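Local coordinates for protein chintase (Rhizomucor miehei, PDB 5YUQ) that hydrolyses chitin as a glycoside hydrolase of family 18, probably threading the substrate chain through an active-site tunnel, at residues L4-D10 with L22-A28; T143-V149 with V173-M179; I186-G192 with L251-Q257; T241-I245 with Y314-F318. All coordinates share one frame; numbering follows the deposited sequence. Where two conformers were deposited one is given.

Interaction 1. Residues L4-D10 with L22-A28; sequences LSAYVVD and LDHIVYA
S5 and H24 open a parallel ladder of 4-9 and 24-28, paired as far as V9 and A28. Backbone bonds alternate between the strands, with A6 N to H24 O and V26 N to A6 O both 2.8 Å. Just ahead of the first bridge, the carboxylate of D23 receives L4 N on the anti lone pair of OD2 (3.0 Å), while R369 pairs with its other oxygen. Among the polar side chains, H24 ND1 donates in its ring plane to S5 OG (2.9 Å), and S61 holds NE2. At the far end Y27 OH gives a very short bond, 2.5 Å, to D10 OD1, the carboxylate and ring planes 69° apart. Apolar contacts fall on both faces: V26 CB sits over the ring of Y7, 3.9 Å from its centroid, whereas V8 CG2 meets I25 CG2 at 3.7 Å on the other. With Y7 OH bonded to N103 across the interior, this is the parallel pairing of the first two strands of the TIM barrel.

Interaction 2. Residues T143-V149 with V173-M179; sequences TILTTAV and VDAFYIM
T146 and Y177 meet on one face of two neighbouring parallel strands of the TIM barrel, 144-149 and 175-178, joined through helix 168-172 as a beta-alpha-beta unit. T146 CB stands over the Y177 ring, 4.2 Å from its centroid, and its methyl CG2 points toward the hydroxyl end of the tyrosine. On the other face T147 CG2 touches F176 CD2 at 3.5 Å, and V149 CG1 comes to the edge of the same ring. The backbone ladder fixes these pairs: Y177 N reaches T147 O in a nearly straight bond of 2.7 Å, and M179 N closes on V149 O at 2.8 Å. Before the second strand, D174 bonds L145 twice, through its own N and through OD2, which takes L145 N on the anti lone pair (2.8 Å); the guanidinium of R136 holds that same oxygen as well. In a second shell N103 bonds T146 OG1, while L104 O and Y128 OH share T147 OG1, consistent with the rotation that turns each methyl to its ring. On the Y177 face A148 touches D105 of the family 18 signature; on the other, V149 CG2 lies 3.9 Å from I178 CG1.

Interaction 3. Residues I186-G192 with L251-Q257; sequences IRDKNAG and LYVPISQ
Two bends in the K189 side chain, at chi2 (-92°) and chi4 (-69°), curl its amine back over the extended chain of Q257, which it crosses at about a right angle. NZ thereby meets a lone pair of Q257 OE1, in the carbonyl plane, at 2.8 Å. The pair joins the barrel loop after strand 175-178 to the segment inserted between the last two barrel strands, consistent with the insertion domain of some family 18 chitinases. The other end of the same amide is held too: Q257 NE2 donates to I186 O (2.8 Å), so its rotation is set. Between them the backbones bridge, with I255 N to K189 O at 3.0 Å and A191 N to V253 O at 2.8 Å. A water donates to both K189 O and I255 O, adding a second link beside the direct bond. Y252, centre of an inverse gamma turn, lays its ring beside A191 O and G192 CA, and the methyl A191 CB packs on I255 CG2 at 3.6 Å.

Interaction 4. Residues T241-I245 with Y314-F318; sequences TLEPI and YAYSF
T241 OG1 lies at the edge of the Y316 ring, 3.3 Å from CE1, and is gripped from two other directions. It donates to E243 O at 2.6 Å, approaching from above the carbonyl plane, and it also bonds the hydroxyl of S321. The same serine hydroxyl bonds Y316 OH, so S321 ties together the two side chains. Placed between its backbone N and carbonyl carbon (chi1 69°), OG1 is turned back toward its own loop, closing residues 241-243 into a compact bend. The loop then runs across one face of the tyrosine, I245 N 3.5 Å from the ring plane, over its centre, and I245 CB adds a CH-pi contact, 4.0 Å from the centroid. Both segments lie in the inserted part of the family 18 fold, where 241-245 leaves strand 228-240 and packs on strand 312-317 beyond the barrel. Y316 reaches over the loop with CG anti to the backbone N (chi1 180°), and P244 runs alongside it, P244 CA being 3.2 Å from Y316 OH. P244 CG touches F318 CE1 at 3.8 Å. Toward the start of 314-318, I245 CG2 meets the edge of the Y314 ring, whose CE2 lies 4.2 Å away.

Interactions 1 and 2 belong to the TIM barrel, on pairs of adjacent parallel strands whose centres lie about 13 Å apart. They meet in the barrel interior, where Y177 packs against S5, Y7 and H24. Interactions 3 and 4 have centres 31 to 37 Å from those of interactions 1 and 2 and about 11 Å from each other; interaction 3 joins a barrel loop to the inserted region, and interaction 4 lies within that region. Along the chain interactions 1 and 2 come in series before the distal pair, whose segments alternate: 186-192, 241-245, 251-257, 314-318. P254 O and L242 N make a probable hydrogen bond between them. Strand 228-240 of the barrel also pairs with inserted strands, connecting the two regions.

Interaction 1. Residues L4-D10 with L22-A28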
loop_
_atom_site.group_PDB
_atom_site.type_symbol
_atom_site.label_atom_id
_atom_site.label_comp_id
_atom_site.label_asym_id
_atom_site.label_seq_id
_atom_site.Cartn_x
_atom_site.Cartn_y
_atom_site.Cartn_z
ATOM N N LEU A 4 10.286 -10.603 1.411
ATOM C CA LEU A 4 10.251 -9.185 1.779
ATOM C C LEU A 4 10.377 -8.331 0.547
ATOM O O LEU A 4 11.389 -8.342 -0.068
ATOM C CB LEU A 4 11.376 -8.917 2.826
ATOM C CG LEU A 4 11.216 -7.621 3.576
ATOM C CD1 LEU A 4 12.334 -7.523 4.621
ATOM C CD2 LEU A 4 11.393 -6.560 2.612
ATOM N N SER A 5 9.308 -7.602 0.170
ATOM C CA SER A 5 9.302 -6.746 -1.007
ATOM C C SER A 5 9.237 -5.306 -0.565
ATOM O O SER A 5 8.496 -4.963 0.345
ATOM C CB SER A 5 8.090 -7.047 -1.869
ATOM O OG SER A 5 8.122 -8.399 -2.304
ATOM N N ALA A 6 10.024 -4.461 -1.216
ATOM C CA ALA A 6 10.085 -3.062 -0.836
ATOM C C ALA A 6 9.673 -2.197 -2.009
ATOM O O ALA A 6 10.271 -2.282 -3.082
ATOM C CB ALA A 6 11.503 -2.711 -0.410
ATOM N N TYR A 7 8.666 -1.353 -1.803
ATOM C CA TYR A 7 8.343 -0.341 -2.799
ATOM C C TYR A 7 9.356 0.788 -2.740
ATOM O O TYR A 7 9.733 1.244 -1.662
ATOM C CB TYR A 7 6.945 0.226 -2.567
ATOM C CG TYR A 7 5.853 -0.669 -3.096
ATOM C CD1 TYR A 7 5.297 -1.653 -2.294
ATOM C CD2 TYR A 7 5.384 -0.537 -4.398
ATOM C CE1 TYR A 7 4.294 -2.484 -2.773
ATOM C CE2 TYR A 7 4.355 -1.358 -4.884
ATOM C CZ TYR A 7 3.833 -2.335 -4.068
ATOM O OH TYR A 7 2.838 -3.156 -4.544
ATOM N N VAL A 8 9.806 1.219 -3.913
ATOM C CA VAL A 8 10.553 2.460 -4.034
ATOM C C VAL A 8 9.772 3.313 -5.009
ATOM O O VAL A 8 9.064 2.784 -5.873
ATOM C CB VAL A 8 11.980 2.229 -4.543
ATOM C CG1 VAL A 8 12.752 1.374 -3.551
ATOM C CG2 VAL A 8 11.979 1.590 -5.933
ATOM N N VAL A 9 9.872 4.627 -4.862
ATOM C CA VAL A 9 9.041 5.528 -5.645
ATOM C C VAL A 9 9.864 6.395 -6.592
ATOM O O VAL A 9 10.923 6.899 -6.230
ATOM C CB VAL A 9 8.108 6.393 -4.747
ATOM C CG1 VAL A 9 7.174 5.495 -3.937
ATOM C CG2 VAL A 9 8.912 7.315 -3.817
ATOM N N ASP A 10 9.365 6.543 -7.814
ATOM C CA ASP A 10 10.092 7.229 -8.880
ATOM C C ASP A 10 10.470 8.660 -8.511
ATOM O O ASP A 10 11.529 9.155 -8.905
ATOM C CB ASP A 10 9.247 7.224 -10.151
ATOM C CG ASP A 10 9.997 7.742 -11.350
ATOM O OD1 ASP A 10 10.723 6.940 -11.990
ATOM O OD2 ASP A 10 9.851 8.941 -11.668
ATOM N N LEU A 22 16.495 -7.203 1.710
ATOM C CA LEU A 22 15.241 -7.367 0.971
ATOM C C LEU A 22 15.408 -8.356 -0.160
ATOM O O LEU A 22 16.533 -8.662 -0.559
ATOM C CB LEU A 22 14.747 -6.013 0.440
ATOM C CG LEU A 22 15.703 -5.192 -0.437
ATOM C CD1 LEU A 22 15.617 -5.591 -1.903
ATOM C CD2 LEU A 22 15.416 -3.718 -0.280
ATOM N N ASP A 23 14.290 -8.839 -0.687
ATOM C CA ASP A 23 14.318 -9.848 -1.740
ATOM C C ASP A 23 13.824 -9.327 -3.077
ATOM O O ASP A 23 14.163 -9.866 -4.127
ATOM C CB ASP A 23 13.443 -11.032 -1.334
ATOM C CG ASP A 23 13.860 -11.624 -0.016
ATOM O OD1 ASP A 23 14.978 -12.174 0.044
ATOM O OD2 ASP A 23 13.074 -11.555 0.952
ATOM N N HIS A 24 13.007 -8.286 -3.037
ATOM C CA HIS A 24 12.243 -7.883 -4.200
ATOM C C HIS A 24 12.038 -6.379 -4.141
ATOM O O HIS A 24 11.609 -5.855 -3.120
ATOM C CB HIS A 24 10.894 -8.624 -4.148
ATOM C CG HIS A 24 9.986 -8.365 -5.307
ATOM N ND1 HIS A 24 8.614 -8.448 -5.190
ATOM C CD2 HIS A 24 10.236 -8.084 -6.608
ATOM C CE1 HIS A 24 8.057 -8.208 -6.365
ATOM N NE2 HIS A 24 9.017 -7.989 -7.244
ATOM N N ILE A 25 12.377 -5.679 -5.220
ATOM C CA ILE A 25 12.099 -4.247 -5.300
ATOM C C ILE A 25 10.877 -4.067 -6.181
ATOM O O ILE A 25 10.778 -4.704 -7.232
ATOM C CB ILE A 25 13.271 -3.460 -5.918
ATOM C CG1 ILE A 25 14.482 -3.469 -4.982
ATOM C CG2 ILE A 25 12.868 -2.011 -6.198
ATOM C CD1 ILE A 25 14.290 -2.695 -3.695
ATOM N N VAL A 26 9.933 -3.244 -5.742
ATOM C CA VAL A 26 8.750 -2.938 -6.542
ATOM C C VAL A 26 8.788 -1.458 -6.865
ATOM O O VAL A 26 8.720 -0.619 -5.975
ATOM C CB VAL A 26 7.452 -3.302 -5.806
ATOM C CG1 VAL A 26 6.282 -3.291 -6.776
ATOM C CG2 VAL A 26 7.580 -4.686 -5.189
ATOM N N TYR A 27 8.936 -1.145 -8.144
ATOM C CA TYR A 27 9.206 0.221 -8.575
ATOM C C TYR A 27 7.899 0.920 -8.950
ATOM O O TYR A 27 7.222 0.521 -9.890
ATOM C CB TYR A 27 10.173 0.206 -9.762
ATOM C CG TYR A 27 10.730 1.560 -10.120
ATOM C CD1 TYR A 27 9.962 2.492 -10.806
ATOM C CD2 TYR A 27 12.032 1.895 -9.791
ATOM C CE1 TYR A 27 10.470 3.738 -11.130
ATOM C CE2 TYR A 27 12.553 3.132 -10.116
ATOM C CZ TYR A 27 11.771 4.041 -10.790
ATOM O OH TYR A 27 12.294 5.277 -11.098
ATOM N N ALA A 28 7.564 1.979 -8.215
ATOM C CA ALA A 28 6.282 2.670 -8.369
ATOM C C ALA A 28 6.487 4.086 -8.913
ATOM O O ALA A 28 7.384 4.772 -8.442
ATOM C CB ALA A 28 5.600 2.743 -7.011
#

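Interaction 2. Residues T143-V149 with V173-M179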
loop_
_atom_site.group_PDB
_atom_site.type_symbol
_atom_site.label_atom_id
_atom_site.label_comp_id
_atom_site.label_asym_id
_atom_site.label_seq_id
_atom_site.Cartn_x
_atom_site.Cartn_y
_atom_site.Cartn_z
ATOM N N THR A 143 7.800 -14.968 -14.956
ATOM C CA THR A 143 7.546 -13.582 -14.562
ATOM C C THR A 143 6.702 -13.538 -13.299
ATOM O O THR A 143 5.730 -14.295 -13.166
ATOM C CB THR A 143 6.840 -12.810 -15.689
ATOM O OG1 THR A 143 7.589 -12.955 -16.902
ATOM C CG2 THR A 143 6.740 -11.341 -15.352
ATOM N N ILE A 144 7.040 -12.651 -12.380
ATOM C CA ILE A 144 6.308 -12.523 -11.163
ATOM C C ILE A 144 5.139 -11.549 -11.362
ATOM O O ILE A 144 5.319 -10.377 -11.600
ATOM C CB ILE A 144 7.189 -11.899 -10.045
ATOM C CG1 ILE A 144 8.408 -12.782 -9.772
ATOM C CG2 ILE A 144 6.382 -11.703 -8.772
ATOM C CD1 ILE A 144 9.547 -11.973 -9.243
ATOM N N LEU A 145 3.927 -12.113 -11.309
ATOM C CA LEU A 145 2.728 -11.299 -11.473
ATOM C C LEU A 145 2.077 -11.140 -10.118
ATOM O O LEU A 145 1.672 -12.111 -9.483
ATOM C CB LEU A 145 1.754 -11.930 -12.466
ATOM C CG LEU A 145 2.256 -12.065 -13.903
ATOM C CD1 LEU A 145 1.235 -12.791 -14.773
ATOM C CD2 LEU A 145 2.575 -10.702 -14.485
ATOM N N THR A 146 2.015 -9.904 -9.654
ATOM C CA THR A 146 1.409 -9.634 -8.365
ATOM C C THR A 146 0.444 -8.479 -8.494
ATOM O O THR A 146 0.411 -7.777 -9.511
ATOM C CB THR A 146 2.449 -9.293 -7.271
ATOM O OG1 THR A 146 3.182 -8.117 -7.646
ATOM C CG2 THR A 146 3.413 -10.452 -7.073
ATOM N N THR A 147 -0.354 -8.297 -7.457
ATOM C CA THR A 147 -1.293 -7.188 -7.422
ATOM C C THR A 147 -1.307 -6.614 -6.019
ATOM O O THR A 147 -1.231 -7.361 -5.042
ATOM C CB THR A 147 -2.714 -7.623 -7.882
ATOM O OG1 THR A 147 -3.627 -6.537 -7.706
ATOM C CG2 THR A 147 -3.200 -8.807 -7.076
ATOM N N ALA A 148 -1.337 -5.288 -5.918
ATOM C CA ALA A 148 -1.518 -4.629 -4.633
ATOM C C ALA A 148 -3.010 -4.436 -4.446
ATOM O O ALA A 148 -3.685 -3.881 -5.315
ATOM C CB ALA A 148 -0.800 -3.293 -4.606
ATOM N N VAL A 149 -3.525 -4.892 -3.310
ATOM C CA VAL A 149 -4.969 -5.020 -3.124
ATOM C C VAL A 149 -5.468 -4.311 -1.868
ATOM O O VAL A 149 -4.713 -4.107 -0.918
ATOM C CB VAL A 149 -5.358 -6.507 -3.054
ATOM C CG1 VAL A 149 -4.820 -7.262 -4.256
ATOM C CG2 VAL A 149 -4.838 -7.137 -1.777
ATOM N N VAL A 173 -2.246 -15.528 -10.509
ATOM C CA VAL A 173 -1.482 -14.462 -9.874
ATOM C C VAL A 173 -0.587 -15.030 -8.784
ATOM O O VAL A 173 -1.034 -15.832 -7.959
ATOM C CB VAL A 173 -2.437 -13.391 -9.286
ATOM C CG1 VAL A 173 -1.657 -12.336 -8.480
ATOM C CG2 VAL A 173 -3.240 -12.738 -10.404
ATOM N N ASP A 174 0.678 -14.626 -8.775
ATOM C CA ASP A 174 1.611 -15.190 -7.816
ATOM C C ASP A 174 1.352 -14.738 -6.384
ATOM O O ASP A 174 1.415 -15.543 -5.459
ATOM C CB ASP A 174 3.054 -14.868 -8.222
ATOM C CG ASP A 174 3.425 -15.515 -9.527
ATOM O OD1 ASP A 174 3.299 -16.758 -9.623
ATOM O OD2 ASP A 174 3.783 -14.789 -10.476
ATOM N N ALA A 175 1.058 -13.455 -6.198
ATOM C CA ALA A 175 0.886 -12.933 -4.846
ATOM C C ALA A 175 0.014 -11.710 -4.822
ATOM O O ALA A 175 -0.041 -10.950 -5.797
ATOM C CB ALA A 175 2.245 -12.617 -4.203
ATOM N N PHE A 176 -0.647 -11.525 -3.687
ATOM C CA PHE A 176 -1.591 -10.442 -3.491
ATOM C C PHE A 176 -1.071 -9.631 -2.321
ATOM O O PHE A 176 -1.015 -10.122 -1.182
ATOM C CB PHE A 176 -2.973 -11.014 -3.165
ATOM C CG PHE A 176 -3.568 -11.846 -4.280
ATOM C CD1 PHE A 176 -3.093 -13.126 -4.541
ATOM C CD2 PHE A 176 -4.602 -11.352 -5.060
ATOM C CE1 PHE A 176 -3.626 -13.890 -5.568
ATOM C CE2 PHE A 176 -5.157 -12.110 -6.086
ATOM C CZ PHE A 176 -4.670 -13.387 -6.346
ATOM N N TYR A 177 -0.657 -8.399 -2.596
ATOM C CA TYR A 177 -0.030 -7.558 -1.579
ATOM C C TYR A 177 -1.094 -6.709 -0.902
ATOM O O TYR A 177 -1.563 -5.738 -1.484
ATOM C CB TYR A 177 1.002 -6.623 -2.221
ATOM C CG TYR A 177 2.236 -7.277 -2.828
ATOM C CD1 TYR A 177 2.391 -8.659 -2.863
ATOM C CD2 TYR A 177 3.249 -6.495 -3.362
ATOM C CE1 TYR A 177 3.525 -9.241 -3.423
ATOM C CE2 TYR A 177 4.385 -7.063 -3.919
ATOM C CZ TYR A 177 4.519 -8.431 -3.938
ATOM O OH TYR A 177 5.646 -8.987 -4.492
ATOM N N ILE A 178 -1.467 -7.061 0.327
ATOM C CA ILE A 178 -2.539 -6.356 1.032
ATOM C C ILE A 178 -2.083 -5.007 1.576
ATOM O O ILE A 178 -1.156 -4.926 2.385
ATOM C CB ILE A 178 -3.093 -7.191 2.195
ATOM C CG1 ILE A 178 -3.661 -8.511 1.671
ATOM C CG2 ILE A 178 -4.181 -6.427 2.929
ATOM C CD1 ILE A 178 -4.079 -9.473 2.774
ATOM N N MET A 179 -2.756 -3.947 1.144
ATOM C CA MET A 179 -2.409 -2.608 1.597
ATOM C C MET A 179 -3.094 -2.310 2.921
ATOM O O MET A 179 -4.051 -1.538 2.991
ATOM C CB MET A 179 -2.757 -1.582 0.521
ATOM C CG MET A 179 -1.901 -1.767 -0.729
ATOM S SD MET A 179 -2.323 -0.653 -2.078
ATOM C CE MET A 179 -2.697 0.853 -1.171
#

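Interaction 3. Residues I186-G192 with L251-Q257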
loop_
_atom_site.group_PDB
_atom_site.type_symbol
_atom_site.label_atom_id
_atom_site.label_comp_id
_atom_site.label_asym_id
_atom_site.label_seq_id
_atom_site.Cartn_x
_atom_site.Cartn_y
_atom_site.Cartn_z
ATOM N N ILE A 186 -9.925 10.916 7.966
ATOM C CA ILE A 186 -11.046 11.869 8.170
ATOM C C ILE A 186 -12.443 11.389 7.822
ATOM O O ILE A 186 -13.379 12.029 8.179
ATOM C CB ILE A 186 -10.883 13.212 7.445
ATOM C CG1 ILE A 186 -10.784 13.044 5.922
ATOM C CG2 ILE A 186 -9.678 13.924 7.962
ATOM C CD1 ILE A 186 -10.937 14.360 5.218
ATOM N N ARG A 187 -12.541 10.277 7.108
ATOM C CA ARG A 187 -13.862 9.749 6.793
ATOM C C ARG A 187 -14.470 9.073 8.018
ATOM O O ARG A 187 -15.631 8.675 8.010
ATOM C CB ARG A 187 -13.802 8.780 5.605
ATOM C CG ARG A 187 -13.820 9.470 4.238
ATOM C CD ARG A 187 -13.325 8.546 3.121
ATOM N NE ARG A 187 -11.992 8.930 2.655
ATOM C CZ ARG A 187 -11.016 8.073 2.369
ATOM N NH1 ARG A 187 -11.215 6.767 2.498
ATOM N NH2 ARG A 187 -9.838 8.519 1.952
ATOM N N ASP A 188 -13.677 8.966 9.076
ATOM C CA ASP A 188 -14.121 8.349 10.321
ATOM C C ASP A 188 -14.330 9.372 11.431
ATOM O O ASP A 188 -13.611 10.371 11.515
ATOM C CB ASP A 188 -13.089 7.327 10.772
ATOM C CG ASP A 188 -12.913 6.232 9.767
ATOM O OD1 ASP A 188 -13.847 5.417 9.647
ATOM O OD2 ASP A 188 -11.870 6.197 9.085
ATOM N N LYS A 189 -15.317 9.107 12.283
ATOM C CA LYS A 189 -15.639 9.983 13.411
ATOM C C LYS A 189 -14.542 10.046 14.479
ATOM O O LYS A 189 -14.317 11.098 15.081
ATOM C CB LYS A 189 -16.956 9.541 14.050
ATOM C CG LYS A 189 -18.198 9.868 13.224
ATOM C CD LYS A 189 -18.784 11.221 13.609
ATOM C CE LYS A 189 -19.998 11.576 12.758
ATOM N NZ LYS A 189 -19.613 11.865 11.346
ATOM N N ASN A 190 -13.873 8.920 14.711
ATOM C CA ASN A 190 -12.820 8.820 15.713
ATOM C C ASN A 190 -11.480 8.561 15.057
ATOM O O ASN A 190 -11.412 8.035 13.942
ATOM C CB ASN A 190 -13.113 7.679 16.699
ATOM C CG ASN A 190 -14.321 7.946 17.559
ATOM O OD1 ASN A 190 -14.526 9.067 18.021
ATOM N ND2 ASN A 190 -15.129 6.917 17.790
ATOM N N ALA A 191 -10.410 8.924 15.754
ATOM C CA ALA A 191 -9.082 8.500 15.342
ATOM C C ALA A 191 -9.008 6.981 15.401
ATOM O O ALA A 191 -9.662 6.346 16.225
ATOM C CB ALA A 191 -8.036 9.106 16.254
ATOM N N GLY A 192 -8.197 6.399 14.529
ATOM C CA GLY A 192 -7.920 4.979 14.592
ATOM C C GLY A 192 -6.510 4.771 14.103
ATOM O O GLY A 192 -5.835 5.724 13.737
ATOM N N LEU A 251 -6.658 5.889 22.187
ATOM C CA LEU A 251 -6.487 6.422 20.842
ATOM C C LEU A 251 -7.797 6.850 20.198
ATOM O O LEU A 251 -7.831 7.804 19.423
ATOM C CB LEU A 251 -5.816 5.357 19.960
ATOM C CG LEU A 251 -5.802 5.573 18.442
ATOM C CD1 LEU A 251 -4.953 6.783 18.072
ATOM C CD2 LEU A 251 -5.288 4.314 17.726
ATOM N N TYR A 252 -8.874 6.136 20.507
ATOM C CA TYR A 252 -10.083 6.207 19.685
ATOM C C TYR A 252 -11.003 7.362 20.059
ATOM O O TYR A 252 -12.140 7.160 20.484
ATOM C CB TYR A 252 -10.811 4.860 19.727
ATOM C CG TYR A 252 -9.918 3.727 19.262
ATOM C CD1 TYR A 252 -9.690 3.508 17.911
ATOM C CD2 TYR A 252 -9.280 2.899 20.178
ATOM C CE1 TYR A 252 -8.863 2.486 17.479
ATOM C CE2 TYR A 252 -8.442 1.876 19.758
ATOM C CZ TYR A 252 -8.242 1.677 18.408
ATOM O OH TYR A 252 -7.424 0.662 17.981
ATOM N N VAL A 253 -10.499 8.577 19.877
ATOM C CA VAL A 253 -11.205 9.782 20.292
ATOM C C VAL A 253 -11.732 10.546 19.089
ATOM O O VAL A 253 -11.242 10.367 17.974
ATOM C CB VAL A 253 -10.270 10.703 21.104
ATOM C CG1 VAL A 253 -9.758 9.978 22.333
ATOM C CG2 VAL A 253 -9.105 11.179 20.241
ATOM N N PRO A 254 -12.747 11.394 19.299
ATOM C CA PRO A 254 -13.312 12.126 18.162
ATOM C C PRO A 254 -12.287 13.029 17.479
ATOM O O PRO A 254 -11.465 13.660 18.153
ATOM C CB PRO A 254 -14.422 12.955 18.812
ATOM C CG PRO A 254 -14.844 12.122 19.974
ATOM C CD PRO A 254 -13.564 11.560 20.514
ATOM N N ILE A 255 -12.324 13.065 16.149
ATOM C CA ILE A 255 -11.414 13.907 15.375
ATOM C C ILE A 255 -12.159 14.922 14.523
ATOM O O ILE A 255 -13.359 14.790 14.278
ATOM C CB ILE A 255 -10.511 13.079 14.444
ATOM C CG1 ILE A 255 -11.348 12.178 13.531
ATOM C CG2 ILE A 255 -9.512 12.259 15.260
ATOM C CD1 ILE A 255 -10.550 11.587 12.378
ATOM N N SER A 256 -11.440 15.942 14.071
ATOM C CA SER A 256 -11.996 16.857 13.090
ATOM C C SER A 256 -12.113 16.132 11.757
ATOM O O SER A 256 -11.171 15.460 11.324
ATOM C CB SER A 256 -11.106 18.088 12.925
ATOM O OG SER A 256 -11.498 18.825 11.777
ATOM N N GLN A 257 -13.267 16.264 11.112
ATOM C CA GLN A 257 -13.452 15.705 9.782
ATOM C C GLN A 257 -13.499 16.811 8.734
ATOM O O GLN A 257 -13.764 16.547 7.565
ATOM C CB GLN A 257 -14.730 14.867 9.719
ATOM C CG GLN A 257 -14.750 13.666 10.650
ATOM C CD GLN A 257 -15.966 12.790 10.417
ATOM O OE1 GLN A 257 -17.031 13.018 10.993
ATOM N NE2 GLN A 257 -15.818 11.787 9.559
HETATM O O HOH W 1 -15.586 13.453 15.070
#

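Interaction 4. Residues T241-I245 with Y314-F318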
loop_
_atom_site.group_PDB
_atom_site.type_symbol
_atom_site.label_atom_id
_atom_site.label_comp_id
_atom_site.label_asym_id
_atom_site.label_seq_id
_atom_site.Cartn_x
_atom_site.Cartn_y
_atom_site.Cartn_z
ATOM N N THR A 241 -7.412 15.906 16.808
ATOM C CA THR A 241 -8.431 15.525 17.780
ATOM C C THR A 241 -9.243 16.749 18.200
ATOM O O THR A 241 -8.737 17.878 18.193
ATOM C CB THR A 241 -7.828 14.846 19.018
ATOM O OG1 THR A 241 -7.087 15.802 19.785
ATOM C CG2 THR A 241 -6.893 13.724 18.599
ATOM N N LEU A 242 -10.503 16.528 18.560
ATOM C CA LEU A 242 -11.366 17.624 18.987
ATOM C C LEU A 242 -11.067 18.028 20.419
ATOM O O LEU A 242 -11.250 19.181 20.782
ATOM C CB LEU A 242 -12.841 17.240 18.856
ATOM C CG LEU A 242 -13.307 16.899 17.445
ATOM C CD1 LEU A 242 -14.806 16.610 17.431
ATOM C CD2 LEU A 242 -12.962 18.034 16.502
ATOM N N GLU A 243 -10.624 17.064 21.223
ATOM C CA GLU A 243 -10.214 17.306 22.609
ATOM C C GLU A 243 -8.873 16.620 22.821
ATOM O O GLU A 243 -8.475 15.778 22.018
ATOM C CB GLU A 243 -11.248 16.735 23.584
ATOM C CG GLU A 243 -12.612 17.384 23.529
ATOM C CD GLU A 243 -12.605 18.809 24.012
ATOM O OE1 GLU A 243 -11.744 19.148 24.849
ATOM O OE2 GLU A 243 -13.476 19.588 23.565
ATOM N N PRO A 244 -8.156 16.971 23.891
ATOM C CA PRO A 244 -6.834 16.360 24.080
ATOM C C PRO A 244 -6.891 14.859 24.351
ATOM O O PRO A 244 -7.877 14.355 24.901
ATOM C CB PRO A 244 -6.282 17.097 25.306
ATOM C CG PRO A 244 -6.998 18.438 25.274
ATOM C CD PRO A 244 -8.377 18.124 24.786
ATOM N N ILE A 245 -5.842 14.156 23.938
ATOM C CA ILE A 245 -5.645 12.776 24.346
ATOM C C ILE A 245 -4.885 12.789 25.664
ATOM O O ILE A 245 -3.991 13.613 25.870
ATOM C CB ILE A 245 -4.900 11.983 23.263
ATOM C CG1 ILE A 245 -5.877 11.601 22.148
ATOM C CG2 ILE A 245 -4.225 10.738 23.849
ATOM C CD1 ILE A 245 -5.232 10.829 21.016
ATOM N N TYR A 314 1.027 5.285 19.243
ATOM C CA TYR A 314 0.459 6.542 18.814
ATOM C C TYR A 314 0.972 7.618 19.736
ATOM O O TYR A 314 1.484 7.323 20.814
ATOM C CB TYR A 314 -1.074 6.499 18.788
ATOM C CG TYR A 314 -1.740 6.289 20.128
ATOM C CD1 TYR A 314 -1.881 5.015 20.669
ATOM C CD2 TYR A 314 -2.262 7.361 20.835
ATOM C CE1 TYR A 314 -2.509 4.823 21.885
ATOM C CE2 TYR A 314 -2.888 7.178 22.045
ATOM C CZ TYR A 314 -3.003 5.916 22.570
ATOM O OH TYR A 314 -3.622 5.739 23.781
ATOM N N ALA A 315 0.879 8.864 19.295
ATOM C CA ALA A 315 1.425 9.957 20.080
ATOM C C ALA A 315 0.514 11.160 19.968
ATOM O O ALA A 315 -0.139 11.364 18.948
ATOM C CB ALA A 315 2.837 10.293 19.611
ATOM N N TYR A 316 0.456 11.952 21.031
ATOM C CA TYR A 316 -0.375 13.139 21.014
ATOM C C TYR A 316 0.476 14.390 21.198
ATOM O O TYR A 316 1.337 14.445 22.075
ATOM C CB TYR A 316 -1.440 13.071 22.105
ATOM C CG TYR A 316 -2.325 14.297 22.119
ATOM C CD1 TYR A 316 -3.244 14.525 21.099
ATOM C CD2 TYR A 316 -2.227 15.235 23.133
ATOM C CE1 TYR A 316 -4.053 15.659 21.101
ATOM C CE2 TYR A 316 -3.029 16.363 23.139
ATOM C CZ TYR A 316 -3.934 16.565 22.122
ATOM O OH TYR A 316 -4.723 17.692 22.138
ATOM N N SER A 317 0.232 15.383 20.349
ATOM C CA SER A 317 0.866 16.684 20.491
ATOM C C SER A 317 -0.190 17.698 20.872
ATOM O O SER A 317 -1.072 18.001 20.075
ATOM C CB SER A 317 1.521 17.110 19.176
ATOM O OG SER A 317 1.945 18.468 19.256
ATOM N N PHE A 318 -0.086 18.248 22.083
ATOM C CA PHE A 318 -1.062 19.226 22.542
ATOM C C PHE A 318 -1.034 20.422 21.590
ATOM O O PHE A 318 -2.070 20.989 21.247
ATOM C CB PHE A 318 -0.766 19.649 23.984
ATOM C CG PHE A 318 -1.858 20.469 24.594
ATOM C CD1 PHE A 318 -2.910 19.870 25.270
ATOM C CD2 PHE A 318 -1.841 21.848 24.477
ATOM C CE1 PHE A 318 -3.927 20.631 25.823
ATOM C CE2 PHE A 318 -2.851 22.615 25.015
ATOM C CZ PHE A 318 -3.901 22.013 25.694
#